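Local coordinates for chloroplast pentatricopeptide repeat protein 10 (Zea mays, PDB 4M59) that binds specifically to two similar chloroplast RNA regions, by atpH and psaJ, and acts as a barrier to RNA decay, at residues 91-96 with 119-124; 111-116 with 145-150; 127-132 with 137-142. The protein carries 4 engineered substitutions. All coordinates share one frame; numbering follows the deposited sequence.

Contact 1 of 3, residues 91-96 with 119-124; sequences ALLDET and AGRYER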
loop_
_atom_site.group_PDB
_atom_site.type_symbol
_atom_site.label_atom_id
_atom_site.label_comp_id
_atom_site.label_asym_id
_atom_site.label_seq_id
_atom_site.Cartn_x
_atom_site.Cartn_y
_atom_site.Cartn_z
ATOM N N ALA A 91 -2.530 32.693 -11.436
ATOM C CA ALA A 91 -1.339 33.465 -11.668
ATOM C C ALA A 91 -1.691 34.746 -12.367
ATOM O O ALA A 91 -1.268 35.815 -11.966
ATOM C CB ALA A 91 -0.398 32.685 -12.501
ATOM N N LEU A 92 -2.470 34.614 -13.431
ATOM C CA LEU A 92 -2.947 35.733 -14.218
ATOM C C LEU A 92 -3.721 36.683 -13.358
ATOM O O LEU A 92 -3.708 37.882 -13.566
ATOM C CB LEU A 92 -3.866 35.220 -15.295
ATOM C CG LEU A 92 -3.174 34.286 -16.262
ATOM C CD1 LEU A 92 -4.171 33.665 -17.187
ATOM C CD2 LEU A 92 -2.176 35.072 -17.048
ATOM N N LEU A 93 -4.418 36.127 -12.391
ATOM C CA LEU A 93 -5.150 36.922 -11.453
ATOM C C LEU A 93 -4.181 37.720 -10.613
ATOM O O LEU A 93 -4.480 38.821 -10.176
ATOM C CB LEU A 93 -5.952 35.998 -10.565
ATOM C CG LEU A 93 -6.625 36.649 -9.380
ATOM C CD1 LEU A 93 -7.987 37.068 -9.778
ATOM C CD2 LEU A 93 -6.678 35.676 -8.275
ATOM N N ASP A 94 -3.026 37.127 -10.331
ATOM C CA ASP A 94 -2.087 37.707 -9.377
ATOM C C ASP A 94 -1.096 38.685 -10.001
ATOM O O ASP A 94 -0.663 39.633 -9.349
ATOM C CB ASP A 94 -1.347 36.603 -8.620
ATOM C CG ASP A 94 -2.247 35.848 -7.667
ATOM O OD1 ASP A 94 -3.174 36.468 -7.107
ATOM O OD2 ASP A 94 -2.031 34.634 -7.476
ATOM N N GLU A 95 -0.739 38.455 -11.256
ATOM C CA GLU A 95 0.193 39.339 -11.950
ATOM C C GLU A 95 -0.551 40.423 -12.731
ATOM O O GLU A 95 -0.205 41.601 -12.655
ATOM C CB GLU A 95 1.153 38.534 -12.838
ATOM C CG GLU A 95 0.796 38.474 -14.316
ATOM C CD GLU A 95 1.967 38.852 -15.209
ATOM O OE1 GLU A 95 2.568 37.944 -15.823
ATOM O OE2 GLU A 95 2.287 40.055 -15.292
ATOM N N THR A 96 -1.571 40.014 -13.475
ATOM C CA THR A 96 -2.392 40.950 -14.233
ATOM C C THR A 96 -1.706 41.392 -15.520
ATOM O O THR A 96 -0.843 42.277 -15.496
ATOM C CB THR A 96 -2.736 42.199 -13.403
ATOM O OG1 THR A 96 -2.824 41.842 -12.017
ATOM C CG2 THR A 96 -4.062 42.788 -13.856
ATOM N N ALA A 119 -7.849 25.986 -4.842
ATOM C CA ALA A 119 -6.572 26.199 -4.208
ATOM C C ALA A 119 -6.806 26.595 -2.771
ATOM O O ALA A 119 -5.878 26.877 -2.030
ATOM C CB ALA A 119 -5.829 27.257 -4.934
ATOM N N GLY A 120 -8.069 26.612 -2.387
ATOM C CA GLY A 120 -8.444 26.917 -1.031
ATOM C C GLY A 120 -8.433 28.394 -0.813
ATOM O O GLY A 120 -8.577 28.868 0.296
ATOM N N ARG A 121 -8.240 29.146 -1.890
ATOM C CA ARG A 121 -8.224 30.599 -1.798
ATOM C C ARG A 121 -9.647 31.140 -1.833
ATOM O O ARG A 121 -10.026 31.868 -2.747
ATOM C CB ARG A 121 -7.388 31.198 -2.928
ATOM C CG ARG A 121 -5.955 30.698 -2.955
ATOM C CD ARG A 121 -5.141 31.398 -4.027
ATOM N NE ARG A 121 -4.945 32.810 -3.726
ATOM C CZ ARG A 121 -4.434 33.688 -4.577
ATOM N NH1 ARG A 121 -4.067 33.302 -5.790
ATOM N NH2 ARG A 121 -4.288 34.956 -4.220
ATOM N N TYR A 122 -10.427 30.769 -0.824
ATOM C CA TYR A 122 -11.834 31.143 -0.750
ATOM C C TYR A 122 -12.027 32.629 -0.470
ATOM O O TYR A 122 -12.696 33.329 -1.224
ATOM C CB TYR A 122 -12.538 30.306 0.317
ATOM C CG TYR A 122 -12.327 28.819 0.153
ATOM C CD1 TYR A 122 -12.281 28.242 -1.108
ATOM C CD2 TYR A 122 -12.170 27.991 1.254
ATOM C CE1 TYR A 122 -12.090 26.884 -1.265
ATOM C CE2 TYR A 122 -11.976 26.633 1.109
ATOM C CZ TYR A 122 -11.937 26.085 -0.157
ATOM O OH TYR A 122 -11.744 24.734 -0.315
ATOM N N GLU A 123 -11.443 33.099 0.625
ATOM C CA GLU A 123 -11.558 34.501 1.007
ATOM C C GLU A 123 -11.230 35.423 -0.158
ATOM O O GLU A 123 -11.667 36.571 -0.191
ATOM C CB GLU A 123 -10.647 34.808 2.195
ATOM C CG GLU A 123 -10.924 33.963 3.427
ATOM C CD GLU A 123 -12.174 34.405 4.164
ATOM O OE1 GLU A 123 -12.394 33.934 5.300
ATOM O OE2 GLU A 123 -12.939 35.218 3.606
ATOM N N ARG A 124 -10.461 34.912 -1.113
ATOM C CA ARG A 124 -10.070 35.687 -2.281
ATOM C C ARG A 124 -11.116 35.577 -3.382
ATOM O O ARG A 124 -11.340 36.519 -4.138
ATOM C CB ARG A 124 -8.712 35.219 -2.803
ATOM C CG ARG A 124 -7.863 36.325 -3.408
ATOM C CD ARG A 124 -8.088 36.437 -4.905
ATOM N NE ARG A 124 -8.751 37.684 -5.265
ATOM C CZ ARG A 124 -8.115 38.783 -5.660
ATOM N NH1 ARG A 124 -6.795 38.788 -5.751
ATOM N NH2 ARG A 124 -8.802 39.872 -5.967
#

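Contact 2 of 3, residues 111-116 with 145-150; sequences TVLHAL and NVVLDV. With nucleotides of chain D.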
loop_
_atom_site.group_PDB
_atom_site.type_symbol
_atom_site.label_atom_id
_atom_site.label_comp_id
_atom_site.label_asym_id
_atom_site.label_seq_id
_atom_site.Cartn_x
_atom_site.Cartn_y
_atom_site.Cartn_z
ATOM N N THR A 111 -14.418 31.117 -14.359
ATOM C CA THR A 111 -13.358 30.150 -14.535
ATOM C C THR A 111 -12.240 30.403 -13.549
ATOM O O THR A 111 -11.526 29.492 -13.159
ATOM C CB THR A 111 -12.798 30.254 -15.946
ATOM O OG1 THR A 111 -13.878 30.400 -16.870
ATOM C CG2 THR A 111 -12.013 29.027 -16.305
ATOM N N VAL A 112 -12.087 31.647 -13.149
ATOM C CA VAL A 112 -11.063 32.043 -12.207
ATOM C C VAL A 112 -11.511 31.744 -10.806
ATOM O O VAL A 112 -10.742 31.312 -9.971
ATOM C CB VAL A 112 -10.795 33.533 -12.345
ATOM C CG1 VAL A 112 -9.828 34.004 -11.305
ATOM C CG2 VAL A 112 -10.268 33.821 -13.709
ATOM N N LEU A 113 -12.781 31.989 -10.552
ATOM C CA LEU A 113 -13.369 31.729 -9.261
ATOM C C LEU A 113 -13.214 30.283 -8.902
ATOM O O LEU A 113 -12.895 29.947 -7.779
ATOM C CB LEU A 113 -14.847 32.065 -9.304
ATOM C CG LEU A 113 -15.198 33.506 -9.004
ATOM C CD1 LEU A 113 -16.656 33.696 -9.170
ATOM C CD2 LEU A 113 -14.810 33.799 -7.605
ATOM N N HIS A 114 -13.444 29.426 -9.872
ATOM C CA HIS A 114 -13.322 28.020 -9.639
ATOM C C HIS A 114 -11.879 27.680 -9.409
ATOM O O HIS A 114 -11.562 26.786 -8.655
ATOM C CB HIS A 114 -13.836 27.248 -10.828
ATOM C CG HIS A 114 -13.583 25.786 -10.740
ATOM N ND1 HIS A 114 -12.905 25.090 -11.711
ATOM C CD2 HIS A 114 -13.909 24.887 -9.784
ATOM C CE1 HIS A 114 -12.826 23.822 -11.363
ATOM N NE2 HIS A 114 -13.429 23.671 -10.200
ATOM N N ALA A 115 -11.002 28.417 -10.072
ATOM C CA ALA A 115 -9.580 28.199 -9.923
ATOM C C ALA A 115 -9.114 28.627 -8.553
ATOM O O ALA A 115 -8.218 28.034 -7.982
ATOM C CB ALA A 115 -8.833 28.954 -10.980
ATOM N N LEU A 116 -9.734 29.667 -8.023
ATOM C CA LEU A 116 -9.414 30.134 -6.694
ATOM C C LEU A 116 -9.992 29.210 -5.661
ATOM O O LEU A 116 -9.516 29.144 -4.540
ATOM C CB LEU A 116 -9.981 31.521 -6.480
ATOM C CG LEU A 116 -9.316 32.643 -7.245
ATOM C CD1 LEU A 116 -10.035 33.910 -6.937
ATOM C CD2 LEU A 116 -7.916 32.721 -6.775
ATOM N N ASN A 145 -23.158 28.970 -8.529
ATOM C CA ASN A 145 -22.888 27.652 -7.988
ATOM C C ASN A 145 -21.463 27.481 -7.489
ATOM O O ASN A 145 -21.221 26.814 -6.497
ATOM C CB ASN A 145 -23.198 26.581 -9.030
ATOM C CG ASN A 145 -24.666 26.302 -9.163
ATOM O OD1 ASN A 145 -25.439 26.569 -8.268
ATOM N ND2 ASN A 145 -25.052 25.733 -10.278
ATOM N N VAL A 146 -20.522 28.077 -8.195
ATOM C CA VAL A 146 -19.148 28.033 -7.767
ATOM C C VAL A 146 -19.003 28.706 -6.436
ATOM O O VAL A 146 -18.407 28.169 -5.523
ATOM C CB VAL A 146 -18.255 28.721 -8.766
ATOM C CG1 VAL A 146 -16.990 29.141 -8.130
ATOM C CG2 VAL A 146 -17.971 27.796 -9.884
ATOM N N VAL A 147 -19.573 29.885 -6.312
ATOM C CA VAL A 147 -19.447 30.659 -5.101
ATOM C C VAL A 147 -20.096 29.959 -3.938
ATOM O O VAL A 147 -19.689 30.118 -2.802
ATOM C CB VAL A 147 -20.061 32.024 -5.300
ATOM C CG1 VAL A 147 -19.878 32.866 -4.083
ATOM C CG2 VAL A 147 -19.427 32.683 -6.481
ATOM N N LEU A 148 -21.115 29.166 -4.227
ATOM C CA LEU A 148 -21.788 28.398 -3.208
ATOM C C LEU A 148 -20.835 27.363 -2.710
ATOM O O LEU A 148 -20.725 27.115 -1.526
ATOM C CB LEU A 148 -23.006 27.705 -3.793
ATOM C CG LEU A 148 -24.253 28.548 -4.014
ATOM C CD1 LEU A 148 -25.311 27.726 -4.650
ATOM C CD2 LEU A 148 -24.729 29.063 -2.710
ATOM N N ASP A 149 -20.139 26.760 -3.648
ATOM C CA ASP A 149 -19.176 25.741 -3.335
ATOM C C ASP A 149 -18.069 26.328 -2.492
ATOM O O ASP A 149 -17.455 25.629 -1.723
ATOM C CB ASP A 149 -18.606 25.184 -4.627
ATOM C CG ASP A 149 -17.952 23.856 -4.443
ATOM O OD1 ASP A 149 -18.220 23.195 -3.430
ATOM O OD2 ASP A 149 -17.159 23.460 -5.307
ATOM N N VAL A 150 -17.824 27.616 -2.634
ATOM C CA VAL A 150 -16.811 28.283 -1.837
ATOM C C VAL A 150 -17.317 28.530 -0.429
ATOM O O VAL A 150 -16.597 28.372 0.534
ATOM C CB VAL A 150 -16.375 29.595 -2.486
ATOM C CG1 VAL A 150 -15.489 30.364 -1.570
ATOM C CG2 VAL A 150 -15.649 29.319 -3.751
ATOM P P U D 2 -15.655 22.546 -14.760
ATOM O OP1 U D 2 -14.572 21.780 -14.088
ATOM O OP2 U D 2 -16.489 21.882 -15.789
ATOM O "O5'" U D 2 -16.620 23.108 -13.622
ATOM C "C5'" U D 2 -16.123 23.936 -12.581
ATOM C "C4'" U D 2 -17.164 24.151 -11.512
ATOM O "O4'" U D 2 -18.333 24.787 -12.085
ATOM C "C3'" U D 2 -17.709 22.884 -10.868
ATOM O "O3'" U D 2 -16.853 22.386 -9.853
ATOM C "C2'" U D 2 -19.086 23.316 -10.373
ATOM O "O2'" U D 2 -18.986 24.008 -9.137
ATOM C "C1'" U D 2 -19.506 24.313 -11.456
ATOM N N1 U D 2 -20.382 23.709 -12.488
ATOM C C2 U D 2 -21.752 23.869 -12.364
ATOM O O2 U D 2 -22.271 24.476 -11.444
ATOM N N3 U D 2 -22.508 23.290 -13.357
ATOM C C4 U D 2 -22.039 22.584 -14.442
ATOM O O4 U D 2 -22.834 22.118 -15.257
ATOM C C5 U D 2 -20.617 22.461 -14.504
ATOM C C6 U D 2 -19.856 23.015 -13.554
#

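Contact 3 of 3, residues 127-132 with 137-142; sequences ELFAEL and VAPTLV. With nucleotides of chain D.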
loop_
_atom_site.group_PDB
_atom_site.type_symbol
_atom_site.label_atom_id
_atom_site.label_comp_id
_atom_site.label_asym_id
_atom_site.label_seq_id
_atom_site.Cartn_x
_atom_site.Cartn_y
_atom_site.Cartn_z
ATOM N N GLU A 127 -13.910 37.939 -2.806
ATOM C CA GLU A 127 -13.513 39.309 -3.087
ATOM C C GLU A 127 -13.556 39.599 -4.582
ATOM O O GLU A 127 -13.766 40.736 -4.998
ATOM C CB GLU A 127 -12.115 39.587 -2.531
ATOM C CG GLU A 127 -12.064 39.664 -1.016
ATOM C CD GLU A 127 -10.650 39.653 -0.479
ATOM O OE1 GLU A 127 -9.714 39.408 -1.265
ATOM O OE2 GLU A 127 -10.475 39.892 0.734
ATOM N N LEU A 128 -13.362 38.559 -5.389
ATOM C CA LEU A 128 -13.433 38.697 -6.835
ATOM C C LEU A 128 -14.882 38.692 -7.289
ATOM O O LEU A 128 -15.250 39.381 -8.238
ATOM C CB LEU A 128 -12.660 37.574 -7.523
ATOM C CG LEU A 128 -12.659 37.623 -9.049
ATOM C CD1 LEU A 128 -11.756 38.742 -9.549
ATOM C CD2 LEU A 128 -12.241 36.285 -9.637
ATOM N N PHE A 129 -15.703 37.905 -6.605
ATOM C CA PHE A 129 -17.112 37.862 -6.876
ATOM C C PHE A 129 -17.675 39.232 -6.596
ATOM O O PHE A 129 -18.478 39.742 -7.354
ATOM C CB PHE A 129 -17.750 36.825 -5.965
ATOM C CG PHE A 129 -19.164 36.507 -6.298
ATOM C CD1 PHE A 129 -19.518 36.100 -7.554
ATOM C CD2 PHE A 129 -20.138 36.591 -5.345
ATOM C CE1 PHE A 129 -20.799 35.815 -7.849
ATOM C CE2 PHE A 129 -21.416 36.299 -5.645
ATOM C CZ PHE A 129 -21.747 35.915 -6.894
ATOM N N ALA A 130 -17.251 39.826 -5.486
ATOM C CA ALA A 130 -17.718 41.151 -5.101
ATOM C C ALA A 130 -17.390 42.178 -6.178
ATOM O O ALA A 130 -18.204 43.042 -6.494
ATOM C CB ALA A 130 -17.111 41.560 -3.771
ATOM N N GLU A 131 -16.193 42.072 -6.741
ATOM C CA GLU A 131 -15.763 42.966 -7.808
ATOM C C GLU A 131 -16.564 42.695 -9.074
ATOM O O GLU A 131 -17.029 43.620 -9.737
ATOM C CB GLU A 131 -14.272 42.780 -8.087
ATOM C CG GLU A 131 -13.499 44.079 -8.236
ATOM C CD GLU A 131 -12.015 43.848 -8.448
ATOM O OE1 GLU A 131 -11.225 44.778 -8.188
ATOM O OE2 GLU A 131 -11.640 42.736 -8.872
ATOM N N LEU A 132 -16.720 41.418 -9.401
ATOM C CA LEU A 132 -17.448 41.010 -10.595
ATOM C C LEU A 132 -18.843 41.622 -10.635
ATOM O O LEU A 132 -19.341 41.981 -11.700
ATOM C CB LEU A 132 -17.544 39.485 -10.662
ATOM C CG LEU A 132 -18.692 38.901 -11.482
ATOM C CD1 LEU A 132 -18.404 37.451 -11.834
ATOM C CD2 LEU A 132 -20.004 39.016 -10.725
ATOM N N VAL A 137 -21.596 43.203 -13.674
ATOM C CA VAL A 137 -21.673 41.953 -14.395
ATOM C C VAL A 137 -22.728 41.111 -13.714
ATOM O O VAL A 137 -22.840 41.109 -12.496
ATOM C CB VAL A 137 -20.344 41.213 -14.385
ATOM C CG1 VAL A 137 -20.454 39.928 -15.148
ATOM C CG2 VAL A 137 -19.278 42.071 -14.994
ATOM N N ALA A 138 -23.523 40.415 -14.504
ATOM C CA ALA A 138 -24.540 39.549 -13.959
ATOM C C ALA A 138 -24.012 38.147 -13.943
ATOM O O ALA A 138 -23.702 37.600 -14.981
ATOM C CB ALA A 138 -25.773 39.625 -14.788
ATOM N N PRO A 139 -23.887 37.570 -12.757
ATOM C CA PRO A 139 -23.428 36.200 -12.620
ATOM C C PRO A 139 -24.391 35.200 -13.228
ATOM O O PRO A 139 -25.585 35.452 -13.302
ATOM C CB PRO A 139 -23.337 36.020 -11.112
ATOM C CG PRO A 139 -24.023 37.145 -10.528
ATOM C CD PRO A 139 -23.954 38.252 -11.464
ATOM N N THR A 140 -23.859 34.079 -13.686
ATOM C CA THR A 140 -24.690 33.029 -14.238
ATOM C C THR A 140 -24.819 31.922 -13.230
ATOM O O THR A 140 -24.341 32.036 -12.116
ATOM C CB THR A 140 -24.120 32.449 -15.535
ATOM O OG1 THR A 140 -23.434 31.231 -15.258
ATOM C CG2 THR A 140 -23.185 33.416 -16.189
ATOM N N LEU A 141 -25.461 30.842 -13.637
ATOM C CA LEU A 141 -25.801 29.766 -12.737
ATOM C C LEU A 141 -24.562 29.137 -12.169
ATOM O O LEU A 141 -24.436 28.947 -10.975
ATOM C CB LEU A 141 -26.595 28.712 -13.483
ATOM C CG LEU A 141 -27.109 27.557 -12.639
ATOM C CD1 LEU A 141 -28.150 28.045 -11.689
ATOM C CD2 LEU A 141 -27.668 26.475 -13.502
ATOM N N VAL A 142 -23.639 28.811 -13.054
ATOM C CA VAL A 142 -22.389 28.211 -12.669
ATOM C C VAL A 142 -21.583 29.154 -11.801
ATOM O O VAL A 142 -20.888 28.735 -10.893
ATOM C CB VAL A 142 -21.607 27.841 -13.894
ATOM C CG1 VAL A 142 -20.368 27.113 -13.530
ATOM C CG2 VAL A 142 -22.450 26.973 -14.753
ATOM O "O5'" G D 1 -16.331 23.963 -19.004
ATOM C "C5'" G D 1 -15.034 24.407 -18.631
ATOM C "C4'" G D 1 -15.083 25.301 -17.415
ATOM O "O4'" G D 1 -15.816 26.520 -17.727
ATOM C "C3'" G D 1 -15.805 24.731 -16.200
ATOM O "O3'" G D 1 -15.004 23.857 -15.427
ATOM C "C2'" G D 1 -16.219 25.989 -15.451
ATOM O "O2'" G D 1 -15.106 26.540 -14.759
ATOM C "C1'" G D 1 -16.583 26.916 -16.608
ATOM N N9 G D 1 -18.020 26.840 -16.960
ATOM C C8 G D 1 -18.754 25.708 -17.230
ATOM N N7 G D 1 -20.001 25.940 -17.524
ATOM C C5 G D 1 -20.105 27.318 -17.458
ATOM C C6 G D 1 -21.228 28.150 -17.681
ATOM O O6 G D 1 -22.377 27.822 -17.988
ATOM N N1 G D 1 -20.908 29.489 -17.511
ATOM C C2 G D 1 -19.671 29.972 -17.172
ATOM N N2 G D 1 -19.591 31.307 -17.059
ATOM N N3 G D 1 -18.608 29.206 -16.961
ATOM C C4 G D 1 -18.891 27.894 -17.127
ATOM P P U D 2 -15.655 22.546 -14.760
ATOM O OP1 U D 2 -14.572 21.780 -14.088
ATOM O OP2 U D 2 -16.489 21.882 -15.789
ATOM O "O5'" U D 2 -16.620 23.108 -13.622
ATOM C "C5'" U D 2 -16.123 23.936 -12.581
ATOM C "C4'" U D 2 -17.164 24.151 -11.512
ATOM O "O4'" U D 2 -18.333 24.787 -12.085
ATOM C "C3'" U D 2 -17.709 22.884 -10.868
ATOM O "O3'" U D 2 -16.853 22.386 -9.853
ATOM C "C2'" U D 2 -19.086 23.316 -10.373
ATOM O "O2'" U D 2 -18.986 24.008 -9.137
ATOM C "C1'" U D 2 -19.506 24.313 -11.456
ATOM N N1 U D 2 -20.382 23.709 -12.488
ATOM C C2 U D 2 -21.752 23.869 -12.364
ATOM O O2 U D 2 -22.271 24.476 -11.444
ATOM N N3 U D 2 -22.508 23.290 -13.357
ATOM C C4 U D 2 -22.039 22.584 -14.442
ATOM O O4 U D 2 -22.834 22.118 -15.257
ATOM C C5 U D 2 -20.617 22.461 -14.504
ATOM C C6 U D 2 -19.856 23.015 -13.554
#

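Contact 1 of 3, residues 91-96 with 119-124
Asp94 and Arg121 form a salt bridge between the last turn of helix 86-95 and the start of helix 122-132. The main bond runs from Arg121 NH1 to Asp94 OD2 at 3.0 Å. OD2 accepts through its syn lone pair, and it lies somewhat out of the guanidinium plane. A second, weak bond joins Arg121 NH2 to Asp94 OD1 at 3.4 Å. The carboxylate thus meets the guanidinium edge with two oxygens, but the two planes are 39° apart, so the pairing is not coplanar. Arg121, at the N-cap, bends at chi3 (67°) on its way to the acid. Arg121 also packs on Glu368 of the second subunit.

Leu93 makes the apolar part. Its CG stands anti to the backbone N (chi1 171°), and CD2 reaches Arg124 CD at 3.7 Å. Leu93 and Arg124 run alongside each other, pointing opposite ways, with Leu93 CG over one face of the Arg124 guanidinium. Both side chains also touch Leu116 of helix 106-117.

Asp94 OD1 and Arg124 NH1 are 4.5 Å apart, too far for a salt bridge. Two nearby arginines are likely to favour the charged acid, and the salt bridge joins predicted repeats PPR 1 and PPR 2.

Contact 2 of 3, residues 111-116 with 145-150
Asn145 ND2 donates to O2 of U2 of chain D, the bound RNA, at 3.3 Å, and also bonds Asp176 OD1. Asn145 OD1 is bonded to Thr179 OG1. The amide is therefore gripped at both ends and turned with its nitrogen to the base. Val146 carries both the RNA and the helix contact. Its CG2 lies 3.7 Å from O4' of U2 of chain D, while CG1, anti to the backbone N (chi1 158°), reaches Leu113 CB at 3.8 Å. Leu113 CD1 meets Val147 CG2 at 4.0 Å, and these side chains cross obliquely.

His114 turns one ring face to the RNA. C5' of U2 of chain D sits over the ring centre, 3.4 Å above the plane, a CH-pi type approach. The His86 ring meets His114 at about a right angle. With an alanine here, C5' of U2 of chain D would probably lose the ring it lies over, and His86 its ring partner.

Segments 111-116 and 145-150, of helices 106-117 and 141-151, run 16° apart with axes 9.5 Å apart at closest. Such side-by-side first helices, here of predicted repeats PPR 2 and PPR 3, line the RNA-binding face of a pentatricopeptide repeat superhelix.

Contact 3 of 3, residues 127-132 with 137-142
Val137 N donates to Leu132 O at 3.2 Å, a backbone bond that ties the end of helix 122-132 to the chain leaving it. The nitrogen lies in the carbonyl plane, but the N-H...O angle is only 138°, so the bond is bent.

The apolar contacts involve four side chains. Leu132 carries most of them. Its CG is anti to the backbone N (chi1 156°), which sends the isobutyl group across Val137 at about a right angle, with Leu132 CG 4.1 Å from Val137 CB. Its CD2 goes on to Pro139 CD, also at 4.1 Å, so one leucine touches both residues. Phe129, one turn earlier, brings ring atom CE1 to Pro139 CB at 4.1 Å. These two side chains cross at about a right angle. Outside the two segments, Leu132 packs on Tyr109, and Val137 on Val106, of helix 106-117. Phe129 touches Thr143 and Val147 of helix 141-151.

A capping bond starts the next helix. Thr140 at the N-cap accepts weakly from Val142 N through OG1, at 3.3 Å.

The closest RNA contacts of the segment are those of Val142. Its CG1 is 3.4 Å from O4' of U2 of chain D. Its CG2 is 3.3 Å from O6 of G1 of chain D. One valine thus places its two methyls against successive nucleotides.

The chemistry is mainly apolar. The chain passing from predicted repeat PPR 2 into PPR 3 is probably held in its path by these contacts, and the methyls of Val142 give the RNA an apolar contact at the start of the helix.

In the fold
The three contacts lie in the N-terminal part of the superhelix, on one side of the chain's centre. Contacts 2 and 3 are about 10 Å apart, contacts 1 and 2 about 11 Å, and contacts 1 and 3 about 15 Å, centre to centre. Contacts 1 and 3 share helix 122-132, and contacts 2 and 3 share helix 141-151. Along the chain, the segments of contacts 1 and 2 alternate, while contact 3 falls wholly between the two segments of contact 2. Leu116 joins contact 2 to contact 1, and Leu128 packs on Val112 between contacts 3 and 2. Four consecutive helices are thus packed into one stretch of the RNA-binding solenoid.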